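Local structure of flagellar motor switch protein FliG (Helicobacter pylori 26695, 5WUJ) at residues E63-A67 with E81-E85; S13-A17 with E42-I47; A17-I21 with I47-T53. The protein forms part of the flagellar motor switch complex that sets the direction of flagellar rotation, its N-terminal domain here binding the M-ring protein FliF. All coordinates share one frame. Residue numbers count along the deposited sequence, not the author numbering.

Contact 1: residues E63-A67 with E81-E85; sequences EEFFA and EYARE
Where helices stand well apart, long side chains and water can bridge the gap, as residues 63-67 of helix 55-71 and 81-85 of helix 79-91 illustrate in the all-helical FliG N-terminal domain. The alpha-helical axes approach to 11.0 Å at a crossing angle of -118°, with CA pairs Glu63-Glu85 at 7.9 Å and Ala67-Tyr82 at 7.2 Å. Apolar packing joins Phe66 CE2 to Tyr82 CB (3.7 Å) and Ala67 CB to Tyr82 CE1 (4.0 Å), both rings at chi1 t. Glu85 OE1 lies against the Phe66 ring, 3.6 Å from Phe66 CD2. One water donates to Glu63 O (3.0 Å) and Glu85 OE1 (2.7 Å); another can donate to Glu63 OE2 (3.1 Å) and Glu81 OE1 (2.8 Å). Glu81 OE2 salt-bridges Arg84 NH1 (2.8 Å) and a basic side chain of the M-ring protein, whose apolar side chains pack on Phe66, Glu63 and Glu85. Glu85 OE2 lies 2.7 Å from Glu81 OE1 and 3.9 Å from Glu63 OE2, consistent with a shared proton, water and basic partners easing repulsion.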
ATOM      1  N   GLU B  63       1.288   3.369   1.720  1.00 17.62           N
ATOM      2  CA  GLU B  63       0.597   4.114   2.767  1.00 29.83           C
ATOM      3  C   GLU B  63      -0.886   4.236   2.453  1.00 26.26           C
ATOM      4  O   GLU B  63      -1.732   4.191   3.357  1.00 23.88           O
ATOM      5  CB  GLU B  63       1.213   5.501   2.930  1.00 24.17           C
ATOM      6  CG  GLU B  63       2.535   5.520   3.666  1.00 41.54           C
ATOM      7  CD  GLU B  63       2.870   6.908   4.188  1.00 56.57           C
ATOM      8  OE1 GLU B  63       2.156   7.869   3.805  1.00 58.00           O
ATOM      9  OE2 GLU B  63       3.830   7.033   4.984  1.00 62.99           O
ATOM     10  N   GLU B  64      -1.212   4.418   1.175  1.00 22.32           N
ATOM     11  CA  GLU B  64      -2.612   4.489   0.779  1.00 26.91           C
ATOM     12  C   GLU B  64      -3.322   3.172   1.077  1.00 22.09           C
ATOM     13  O   GLU B  64      -4.421   3.160   1.646  1.00 22.25           O
ATOM     14  CB  GLU B  64      -2.697   4.848  -0.704  1.00 31.01           C
ATOM     15  CG  GLU B  64      -4.088   5.077  -1.242  1.00 40.22           C
ATOM     16  CD  GLU B  64      -4.065   5.583  -2.683  1.00 53.82           C
ATOM     17  OE1 GLU B  64      -5.035   5.310  -3.420  1.00 62.26           O
ATOM     18  OE2 GLU B  64      -3.077   6.246  -3.081  1.00 58.51           O
ATOM     19  N   PHE B  65      -2.689   2.049   0.736  1.00 20.06           N
ATOM     20  CA  PHE B  65      -3.311   0.753   0.994  1.00 22.78           C
ATOM     21  C   PHE B  65      -3.296   0.399   2.475  1.00 29.15           C
ATOM     22  O   PHE B  65      -4.234  -0.244   2.954  1.00 20.43           O
ATOM     23  CB  PHE B  65      -2.622  -0.326   0.182  1.00 23.33           C
ATOM     24  CG  PHE B  65      -3.163  -0.428  -1.204  1.00 28.85           C
ATOM     25  CD1 PHE B  65      -4.317  -1.144  -1.451  1.00 24.69           C
ATOM     26  CD2 PHE B  65      -2.534   0.217  -2.255  1.00 29.67           C
ATOM     27  CE1 PHE B  65      -4.840  -1.226  -2.739  1.00 27.73           C
ATOM     28  CE2 PHE B  65      -3.048   0.128  -3.548  1.00 33.37           C
ATOM     29  CZ  PHE B  65      -4.200  -0.581  -3.783  1.00 27.64           C
ATOM     30  N   PHE B  66      -2.256   0.821   3.210  1.00 19.18           N
ATOM     31  CA  PHE B  66      -2.252   0.665   4.663  1.00 19.74           C
ATOM     32  C   PHE B  66      -3.496   1.296   5.282  1.00 24.78           C
ATOM     33  O   PHE B  66      -4.158   0.686   6.131  1.00 23.22           O
ATOM     34  CB  PHE B  66      -0.977   1.288   5.252  1.00 19.83           C
ATOM     35  CG  PHE B  66      -0.723   0.920   6.675  1.00 26.40           C
ATOM     36  CD1 PHE B  66      -0.496  -0.411   7.031  1.00 26.01           C
ATOM     37  CD2 PHE B  66      -0.719   1.886   7.661  1.00 25.80           C
ATOM     38  CE1 PHE B  66      -0.257  -0.757   8.360  1.00 32.89           C
ATOM     39  CE2 PHE B  66      -0.489   1.554   8.992  1.00 28.62           C
ATOM     40  CZ  PHE B  66      -0.254   0.229   9.344  1.00 30.52           C
ATOM     41  N   ALA B  67      -3.853   2.506   4.844  1.00 23.07           N
ATOM     42  CA  ALA B  67      -5.033   3.152   5.408  1.00 26.90           C
ATOM     43  C   ALA B  67      -6.307   2.394   5.042  1.00 26.87           C
ATOM     44  O   ALA B  67      -7.221   2.278   5.865  1.00 32.43           O
ATOM     45  CB  ALA B  67      -5.101   4.601   4.951  1.00 24.48           C
ATOM     46  N   GLU B  81       1.901   3.422  13.939  1.00 27.50           N
ATOM     47  CA  GLU B  81       2.350   3.907  12.637  1.00 26.89           C
ATOM     48  C   GLU B  81       1.199   4.490  11.830  1.00 30.88           C
ATOM     49  O   GLU B  81       1.391   5.446  11.065  1.00 26.97           O
ATOM     50  CB  GLU B  81       3.005   2.754  11.869  1.00 29.61           C
ATOM     51  CG  GLU B  81       3.377   3.021  10.410  1.00 31.72           C
ATOM     52  CD  GLU B  81       4.249   4.264  10.207  1.00 37.64           C
ATOM     53  OE1 GLU B  81       4.194   4.849   9.100  1.00 39.61           O
ATOM     54  OE2 GLU B  81       5.000   4.649  11.133  1.00 37.16           O
ATOM     55  N   TYR B  82       0.001   3.918  11.972  1.00 23.79           N
ATOM     56  CA  TYR B  82      -1.164   4.489  11.315  1.00 22.88           C
ATOM     57  C   TYR B  82      -1.470   5.879  11.868  1.00 25.87           C
ATOM     58  O   TYR B  82      -1.708   6.830  11.106  1.00 24.64           O
ATOM     59  CB  TYR B  82      -2.369   3.551  11.483  1.00 24.32           C
ATOM     60  CG  TYR B  82      -3.629   4.099  10.865  1.00 36.50           C
ATOM     61  CD1 TYR B  82      -3.676   4.426   9.511  1.00 41.90           C
ATOM     62  CD2 TYR B  82      -4.771   4.311  11.630  1.00 42.79           C
ATOM     63  CE1 TYR B  82      -4.832   4.936   8.932  1.00 39.88           C
ATOM     64  CE2 TYR B  82      -5.926   4.816  11.058  1.00 45.20           C
ATOM     65  CZ  TYR B  82      -5.950   5.127   9.711  1.00 43.47           C
ATOM     66  OH  TYR B  82      -7.094   5.636   9.146  1.00 55.65           O
ATOM     67  N   ALA B  83      -1.490   6.011  13.198  1.00 25.62           N
ATOM     68  CA  ALA B  83      -1.637   7.331  13.817  1.00 27.99           C
ATOM     69  C   ALA B  83      -0.572   8.300  13.317  1.00 25.84           C
ATOM     70  O   ALA B  83      -0.873   9.450  12.966  1.00 26.11           O
ATOM     71  CB  ALA B  83      -1.562   7.202  15.337  1.00 23.61           C
ATOM     72  N   ARG B  84       0.680   7.842  13.269  1.00 25.00           N
ATOM     73  CA  ARG B  84       1.784   8.695  12.838  1.00 27.37           C
ATOM     74  C   ARG B  84       1.556   9.222  11.424  1.00 32.68           C
ATOM     75  O   ARG B  84       1.795  10.405  11.149  1.00 29.78           O
ATOM     76  CB  ARG B  84       3.088   7.899  12.930  1.00 23.34           C
ATOM     77  CG  ARG B  84       4.372   8.700  12.879  1.00 26.62           C
ATOM     78  CD  ARG B  84       5.579   7.752  12.939  1.00 26.18           C
ATOM     79  NE  ARG B  84       5.849   7.269  14.296  1.00 29.79           N
ATOM     80  CZ  ARG B  84       5.767   5.993  14.693  1.00 32.61           C
ATOM     81  NH1 ARG B  84       5.419   5.030  13.843  1.00 24.79           N
ATOM     82  NH2 ARG B  84       6.038   5.674  15.960  1.00 28.06           N
ATOM     83  N   GLU B  85       1.087   8.359  10.515  1.00 31.94           N
ATOM     84  CA  GLU B  85       0.781   8.794   9.153  1.00 36.42           C
ATOM     85  C   GLU B  85      -0.405   9.747   9.125  1.00 32.48           C
ATOM     86  O   GLU B  85      -0.374  10.767   8.427  1.00 34.16           O
ATOM     87  CB  GLU B  85       0.490   7.586   8.263  1.00 33.35           C
ATOM     88  CG  GLU B  85       1.679   6.673   8.054  1.00 34.40           C
ATOM     89  CD  GLU B  85       1.305   5.366   7.354  1.00 39.17           C
ATOM     90  OE1 GLU B  85       0.176   5.261   6.827  1.00 41.58           O
ATOM     91  OE2 GLU B  85       2.142   4.441   7.342  1.00 38.06           O
TER
HETATM   92  O   HOH W   1      -2.169   6.011   5.696  1.00 34.81           O
HETATM   93  O   HOH W   2       5.495   5.056   6.619  1.00 53.97           O

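Contact 2: residues S13-A17 with E42-I47; sequences SEKIA and EISKQI
Small residues at a crossing let helices come close, a principle seen where residues 13-17 of helix 12-23 meet 42-47 of helix 37-50. Both segments are regular alpha-helix, with axes 8.5 Å apart at a crossing angle of -65°; the nearest CA atoms, Ala17 and Ile47, are 5.1 Å apart. Ser13 directs its CA-to-CB bond toward the partner, and its OG, buried without a polar partner in the model, rests 3.5 Å from Glu42 CG and 3.8 Å from Gln46 CG. Glu14 follows with chi1 m; its OE2 lies 3.7 Å from Gln46 OE1, while its OE1 accepts a hydrogen bond from Ser11 N. Across from these two, within 42-47 itself, Glu42 OE1 accepts a weak hydrogen bond from Gln46 NE2 (3.3 Å) and forms a salt bridge with Lys45 NZ (3.2 Å). Ile16, m then t, sets CG2 3.7 Å from CD1 of Ile43, which has the same rotamer. Ala17 closes the segment at the tightest point: its CB is 3.5 Å from Gln46 CB, 3.9 Å from Ile43 O and 3.8 Å from Ile47 CG1. This buried contact belongs to the all-helical FliG N-terminal domain. Helix 25-32 borders it through Leu32 on Ile43 and Thr28 on Ile47, helix 55-71 meets Ile16 through Phe65, and the M-ring chain packs on Ser13 and Ile16.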
ATOM      1  N   SER B  13      -5.532   0.431 -10.878  1.00 31.60           N
ATOM      2  CA  SER B  13      -4.860  -0.771 -11.359  1.00 34.54           C
ATOM      3  C   SER B  13      -3.344  -0.603 -11.354  1.00 26.42           C
ATOM      4  O   SER B  13      -2.608  -1.546 -11.043  1.00 29.27           O
ATOM      5  CB  SER B  13      -5.379  -1.119 -12.766  1.00 41.30           C
ATOM      6  OG  SER B  13      -4.400  -1.755 -13.569  1.00 52.05           O
ATOM      7  N   GLU B  14      -2.858   0.589 -11.701  1.00 22.17           N
ATOM      8  CA  GLU B  14      -1.424   0.879 -11.603  1.00 28.96           C
ATOM      9  C   GLU B  14      -0.942   0.857 -10.162  1.00 23.35           C
ATOM     10  O   GLU B  14       0.143   0.335  -9.871  1.00 23.43           O
ATOM     11  CB  GLU B  14      -1.122   2.234 -12.234  1.00 25.01           C
ATOM     12  CG  GLU B  14      -1.654   2.311 -13.660  1.00 34.07           C
ATOM     13  CD  GLU B  14      -1.212   3.548 -14.372  1.00 51.17           C
ATOM     14  OE1 GLU B  14      -1.792   4.628 -14.115  1.00 58.57           O
ATOM     15  OE2 GLU B  14      -0.287   3.431 -15.196  1.00 60.82           O
ATOM     16  N   LYS B  15      -1.726   1.435  -9.249  1.00 25.33           N
ATOM     17  CA  LYS B  15      -1.381   1.385  -7.832  1.00 23.92           C
ATOM     18  C   LYS B  15      -1.315  -0.052  -7.341  1.00 26.67           C
ATOM     19  O   LYS B  15      -0.435  -0.407  -6.547  1.00 21.62           O
ATOM     20  CB  LYS B  15      -2.399   2.166  -7.012  1.00 22.05           C
ATOM     21  CG  LYS B  15      -2.504   3.652  -7.384  1.00 33.52           C
ATOM     22  CD  LYS B  15      -3.140   4.414  -6.250  1.00 33.32           C
ATOM     23  CE  LYS B  15      -3.391   5.856  -6.578  1.00 36.01           C
ATOM     24  NZ  LYS B  15      -4.794   6.184  -6.217  1.00 40.03           N
ATOM     25  N   ILE B  16      -2.228  -0.902  -7.817  1.00 26.23           N
ATOM     26  CA  ILE B  16      -2.242  -2.288  -7.353  1.00 21.66           C
ATOM     27  C   ILE B  16      -1.009  -3.030  -7.849  1.00 19.41           C
ATOM     28  O   ILE B  16      -0.386  -3.782  -7.098  1.00 22.25           O
ATOM     29  CB  ILE B  16      -3.547  -2.976  -7.788  1.00 24.19           C
ATOM     30  CG1 ILE B  16      -4.715  -2.498  -6.925  1.00 29.24           C
ATOM     31  CG2 ILE B  16      -3.403  -4.489  -7.745  1.00 26.21           C
ATOM     32  CD1 ILE B  16      -6.100  -2.737  -7.581  1.00 27.46           C
ATOM     33  N   ALA B  17      -0.614  -2.815  -9.110  1.00 17.95           N
ATOM     34  CA  ALA B  17       0.610  -3.443  -9.605  1.00 17.25           C
ATOM     35  C   ALA B  17       1.831  -2.930  -8.855  1.00 22.86           C
ATOM     36  O   ALA B  17       2.746  -3.706  -8.535  1.00 24.33           O
ATOM     37  CB  ALA B  17       0.766  -3.192 -11.103  1.00 19.07           C
ATOM     38  N   GLU B  42      -4.494  -7.300 -17.148  1.00 31.05           N
ATOM     39  CA  GLU B  42      -4.273  -5.882 -16.883  1.00 39.02           C
ATOM     40  C   GLU B  42      -3.199  -5.680 -15.819  1.00 36.69           C
ATOM     41  O   GLU B  42      -2.314  -4.832 -15.977  1.00 28.51           O
ATOM     42  CB  GLU B  42      -5.586  -5.216 -16.462  1.00 45.43           C
ATOM     43  CG  GLU B  42      -5.480  -3.707 -16.257  1.00 60.74           C
ATOM     44  CD  GLU B  42      -5.222  -2.956 -17.552  1.00 82.67           C
ATOM     45  OE1 GLU B  42      -4.647  -1.848 -17.487  1.00 90.87           O
ATOM     46  OE2 GLU B  42      -5.589  -3.471 -18.634  1.00 89.35           O
ATOM     47  N   ILE B  43      -3.237  -6.469 -14.744  1.00 33.99           N
ATOM     48  CA  ILE B  43      -2.297  -6.248 -13.651  1.00 33.53           C
ATOM     49  C   ILE B  43      -0.891  -6.678 -14.056  1.00 34.02           C
ATOM     50  O   ILE B  43       0.088  -5.961 -13.808  1.00 35.00           O
ATOM     51  CB  ILE B  43      -2.798  -6.967 -12.383  1.00 34.90           C
ATOM     52  CG1 ILE B  43      -3.971  -6.188 -11.796  1.00 35.57           C
ATOM     53  CG2 ILE B  43      -1.685  -7.084 -11.349  1.00 37.69           C
ATOM     54  CD1 ILE B  43      -4.500  -6.754 -10.493  1.00 43.35           C
ATOM     55  N   SER B  44      -0.774  -7.840 -14.712  1.00 33.49           N
ATOM     56  CA  SER B  44       0.508  -8.302 -15.244  1.00 30.31           C
ATOM     57  C   SER B  44       1.132  -7.266 -16.165  1.00 33.13           C
ATOM     58  O   SER B  44       2.353  -7.051 -16.141  1.00 35.33           O
ATOM     59  CB  SER B  44       0.319  -9.615 -16.011  1.00 29.03           C
ATOM     60  OG  SER B  44      -0.098 -10.647 -15.140  1.00 38.62           O
ATOM     61  N   LYS B  45       0.308  -6.635 -17.002  1.00 26.73           N
ATOM     62  CA  LYS B  45       0.813  -5.630 -17.926  1.00 31.69           C
ATOM     63  C   LYS B  45       1.443  -4.462 -17.177  1.00 29.36           C
ATOM     64  O   LYS B  45       2.501  -3.960 -17.575  1.00 27.59           O
ATOM     65  CB  LYS B  45      -0.319  -5.148 -18.829  1.00 30.75           C
ATOM     66  CG  LYS B  45       0.083  -4.115 -19.858  1.00 42.87           C
ATOM     67  CD  LYS B  45      -1.083  -3.803 -20.792  1.00 52.43           C
ATOM     68  CE  LYS B  45      -1.390  -2.313 -20.821  1.00 64.88           C
ATOM     69  NZ  LYS B  45      -2.479  -1.942 -19.877  1.00 73.60           N
ATOM     70  N   GLN B  46       0.811  -4.019 -16.087  1.00 25.02           N
ATOM     71  CA  GLN B  46       1.333  -2.874 -15.350  1.00 32.04           C
ATOM     72  C   GLN B  46       2.548  -3.239 -14.498  1.00 25.75           C
ATOM     73  O   GLN B  46       3.426  -2.397 -14.286  1.00 33.51           O
ATOM     74  CB  GLN B  46       0.225  -2.273 -14.484  1.00 32.26           C
ATOM     75  CG  GLN B  46      -1.001  -1.809 -15.262  1.00 38.67           C
ATOM     76  CD  GLN B  46      -0.681  -0.734 -16.299  1.00 55.06           C
ATOM     77  OE1 GLN B  46       0.356  -0.059 -16.226  1.00 57.93           O
ATOM     78  NE2 GLN B  46      -1.581  -0.563 -17.266  1.00 57.13           N
ATOM     79  N   ILE B  47       2.620  -4.477 -14.008  1.00 25.99           N
ATOM     80  CA  ILE B  47       3.813  -4.935 -13.297  1.00 28.04           C
ATOM     81  C   ILE B  47       5.030  -4.831 -14.202  1.00 33.80           C
ATOM     82  O   ILE B  47       6.084  -4.321 -13.802  1.00 38.18           O
ATOM     83  CB  ILE B  47       3.619  -6.376 -12.798  1.00 27.09           C
ATOM     84  CG1 ILE B  47       2.626  -6.416 -11.633  1.00 22.36           C
ATOM     85  CG2 ILE B  47       4.975  -7.023 -12.466  1.00 23.63           C
ATOM     86  CD1 ILE B  47       2.257  -7.849 -11.218  1.00 29.67           C
TER

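Contact 3: residues A17-I21 with I47-T53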
ATOM      1  N   ALA B  17      -0.614  -2.815  -9.110  1.00 17.95           N
ATOM      2  CA  ALA B  17       0.610  -3.443  -9.605  1.00 17.25           C
ATOM      3  C   ALA B  17       1.831  -2.930  -8.855  1.00 22.86           C
ATOM      4  O   ALA B  17       2.746  -3.706  -8.535  1.00 24.33           O
ATOM      5  CB  ALA B  17       0.766  -3.192 -11.103  1.00 19.07           C
ATOM      6  N   ILE B  18       1.860  -1.628  -8.545  1.00 17.18           N
ATOM      7  CA  ILE B  18       2.972  -1.098  -7.758  1.00 18.07           C
ATOM      8  C   ILE B  18       2.990  -1.736  -6.370  1.00 18.18           C
ATOM      9  O   ILE B  18       4.054  -2.101  -5.852  1.00 24.85           O
ATOM     10  CB  ILE B  18       2.906   0.442  -7.695  1.00 19.65           C
ATOM     11  CG1 ILE B  18       3.479   1.038  -8.988  1.00 27.42           C
ATOM     12  CG2 ILE B  18       3.692   0.977  -6.512  1.00 18.14           C
ATOM     13  CD1 ILE B  18       2.893   2.391  -9.348  1.00 19.42           C
ATOM     14  N   LEU B  19       1.820  -1.903  -5.748  1.00 21.65           N
ATOM     15  CA  LEU B  19       1.788  -2.653  -4.491  1.00 16.58           C
ATOM     16  C   LEU B  19       2.332  -4.065  -4.693  1.00 23.07           C
ATOM     17  O   LEU B  19       3.174  -4.533  -3.914  1.00 20.92           O
ATOM     18  CB  LEU B  19       0.362  -2.686  -3.926  1.00 16.42           C
ATOM     19  CG  LEU B  19       0.090  -3.410  -2.600  1.00 28.17           C
ATOM     20  CD1 LEU B  19      -1.184  -2.872  -2.029  1.00 29.91           C
ATOM     21  CD2 LEU B  19      -0.048  -4.920  -2.768  1.00 26.52           C
ATOM     22  N   LEU B  20       1.877  -4.759  -5.753  1.00 20.12           N
ATOM     23  CA  LEU B  20       2.295  -6.147  -5.949  1.00 20.24           C
ATOM     24  C   LEU B  20       3.797  -6.259  -6.184  1.00 22.41           C
ATOM     25  O   LEU B  20       4.461  -7.137  -5.616  1.00 22.63           O
ATOM     26  CB  LEU B  20       1.521  -6.776  -7.102  1.00 18.01           C
ATOM     27  CG  LEU B  20       0.062  -7.000  -6.708  1.00 23.47           C
ATOM     28  CD1 LEU B  20      -0.779  -7.413  -7.910  1.00 24.91           C
ATOM     29  CD2 LEU B  20      -0.030  -8.049  -5.585  1.00 18.09           C
ATOM     30  N   ILE B  21       4.352  -5.375  -7.008  1.00 20.67           N
ATOM     31  CA  ILE B  21       5.796  -5.353  -7.218  1.00 18.69           C
ATOM     32  C   ILE B  21       6.527  -5.312  -5.878  1.00 29.22           C
ATOM     33  O   ILE B  21       7.497  -6.042  -5.655  1.00 26.96           O
ATOM     34  CB  ILE B  21       6.188  -4.151  -8.104  1.00 26.71           C
ATOM     35  CG1 ILE B  21       5.697  -4.312  -9.549  1.00 27.85           C
ATOM     36  CG2 ILE B  21       7.688  -3.886  -8.021  1.00 28.52           C
ATOM     37  CD1 ILE B  21       5.736  -3.001 -10.375  1.00 20.77           C
ATOM     38  N   ILE B  47       2.620  -4.477 -14.008  1.00 25.99           N
ATOM     39  CA  ILE B  47       3.813  -4.935 -13.297  1.00 28.04           C
ATOM     40  C   ILE B  47       5.030  -4.831 -14.202  1.00 33.80           C
ATOM     41  O   ILE B  47       6.084  -4.321 -13.802  1.00 38.18           O
ATOM     42  CB  ILE B  47       3.619  -6.376 -12.798  1.00 27.09           C
ATOM     43  CG1 ILE B  47       2.626  -6.416 -11.633  1.00 22.36           C
ATOM     44  CG2 ILE B  47       4.975  -7.023 -12.466  1.00 23.63           C
ATOM     45  CD1 ILE B  47       2.257  -7.849 -11.218  1.00 29.67           C
ATOM     46  N   VAL B  48       4.898  -5.309 -15.444  1.00 27.69           N
ATOM     47  CA  VAL B  48       6.006  -5.231 -16.391  1.00 25.07           C
ATOM     48  C   VAL B  48       6.315  -3.782 -16.725  1.00 34.88           C
ATOM     49  O   VAL B  48       7.481  -3.400 -16.874  1.00 37.45           O
ATOM     50  CB  VAL B  48       5.690  -6.040 -17.664  1.00 30.69           C
ATOM     51  CG1 VAL B  48       6.798  -5.875 -18.687  1.00 30.05           C
ATOM     52  CG2 VAL B  48       5.477  -7.513 -17.324  1.00 36.00           C
ATOM     53  N   GLN B  49       5.281  -2.944 -16.828  1.00 33.12           N
ATOM     54  CA  GLN B  49       5.499  -1.572 -17.266  1.00 37.64           C
ATOM     55  C   GLN B  49       5.944  -0.655 -16.129  1.00 37.84           C
ATOM     56  O   GLN B  49       6.644   0.329 -16.388  1.00 33.94           O
ATOM     57  CB  GLN B  49       4.228  -1.033 -17.936  1.00 41.27           C
ATOM     58  CG  GLN B  49       4.044  -1.534 -19.370  1.00 56.87           C
ATOM     59  CD  GLN B  49       2.687  -1.181 -19.982  1.00 62.95           C
ATOM     60  OE1 GLN B  49       1.728  -0.863 -19.272  1.00 60.82           O
ATOM     61  NE2 GLN B  49       2.604  -1.250 -21.313  1.00 60.61           N
ATOM     62  N   LEU B  50       5.563  -0.946 -14.876  1.00 35.50           N
ATOM     63  CA  LEU B  50       5.923  -0.101 -13.738  1.00 36.68           C
ATOM     64  C   LEU B  50       7.093  -0.642 -12.917  1.00 34.33           C
ATOM     65  O   LEU B  50       7.453  -0.026 -11.913  1.00 35.41           O
ATOM     66  CB  LEU B  50       4.709   0.118 -12.830  1.00 30.58           C
ATOM     67  CG  LEU B  50       3.553   0.814 -13.543  1.00 29.08           C
ATOM     68  CD1 LEU B  50       2.286   0.741 -12.740  1.00 28.69           C
ATOM     69  CD2 LEU B  50       3.921   2.265 -13.851  1.00 32.18           C
ATOM     70  N   ASN B  51       7.680  -1.772 -13.311  1.00 31.35           N
ATOM     71  CA  ASN B  51       8.932  -2.222 -12.718  1.00 41.55           C
ATOM     72  C   ASN B  51       9.913  -1.064 -12.646  1.00 45.40           C
ATOM     73  O   ASN B  51      10.141  -0.364 -13.635  1.00 46.43           O
ATOM     74  CB  ASN B  51       9.542  -3.360 -13.548  1.00 37.87           C
ATOM     75  CG  ASN B  51       9.673  -4.659 -12.764  1.00 52.52           C
ATOM     76  OD1 ASN B  51       9.687  -4.662 -11.531  1.00 61.46           O
ATOM     77  ND2 ASN B  51       9.777  -5.776 -13.483  1.00 57.73           N
ATOM     78  N   GLY B  52      10.485  -0.852 -11.469  1.00 43.50           N
ATOM     79  CA  GLY B  52      11.423   0.246 -11.332  1.00 49.98           C
ATOM     80  C   GLY B  52      10.810   1.615 -11.122  1.00 48.19           C
ATOM     81  O   GLY B  52      11.494   2.621 -11.324  1.00 46.02           O
ATOM     82  N   THR B  53       9.542   1.691 -10.724  1.00 42.17           N
ATOM     83  CA  THR B  53       8.992   2.951 -10.236  1.00 38.11           C
ATOM     84  C   THR B  53       9.818   3.465  -9.056  1.00 38.20           C
ATOM     85  O   THR B  53      10.430   2.685  -8.319  1.00 42.39           O
ATOM     86  CB  THR B  53       7.528   2.746  -9.835  1.00 39.77           C
ATOM     87  OG1 THR B  53       6.768   2.391 -10.998  1.00 44.74           O
ATOM     88  CG2 THR B  53       6.920   3.996  -9.187  1.00 37.90           C
TER
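Ile21 lays its side chain over the last turn of helix 37-50: its CD1 sits 3.7 Å from Ile47 O and equally far from Leu50 C, with Leu50 CB at 4.1 Å. This is helix-helix packing, continued by a type II beta turn from Leu50 to Thr53, within the all-helical FliG N-terminal domain. Such an interface shows how aliphatic side chains of one helix can cover both a partner helix and the turn that leads on from it. Ala17 CB touches Ile47 CG1 at 3.8 Å, where the backbones are closest, and Ile47 CD1 lies 4.3 Å from Leu20 CB. On the next turn of the partner helix, Ile18 CD1 meets Leu50 CD1 at 3.8 Å; Val61 of helix 55-71 also packs on Ile18, joining this pair to the domain interior. In the turn, Gly52 has a positive phi of 81°, a backbone conformation in which a CB would press against the carbonyl oxygen of Asn51. Chain reversal brings Thr53 back, so that its OG1 lies 4.1 Å from Ile18 CG1. The turn is held twice through one carbonyl: Leu50 O accepts hydrogen bonds from Thr53 N (3.0 Å) and Thr53 OG1 (2.7 Å).

Contacts 2 and 3 are successive parts of one interface between helix 12-23 and helix 37-50: their centres are 7 Å apart and they share Ala17 and Ile47. Contact 1 comes later in the chain, where helix 55-71 meets helix 79-91, about 22 Å from contact 2 and 21 Å from contact 3, centre to centre, on the opposite side of the chain's centre. Helix 55-71 joins the two regions: Glu64 pairs with Lys15, while Phe65 packs on Ile16 and Leu19. The domain therefore illustrates a chain of helix pairings, closely packed at one end and water-bridged at the other, with the M-ring protein touching residues of all three regions.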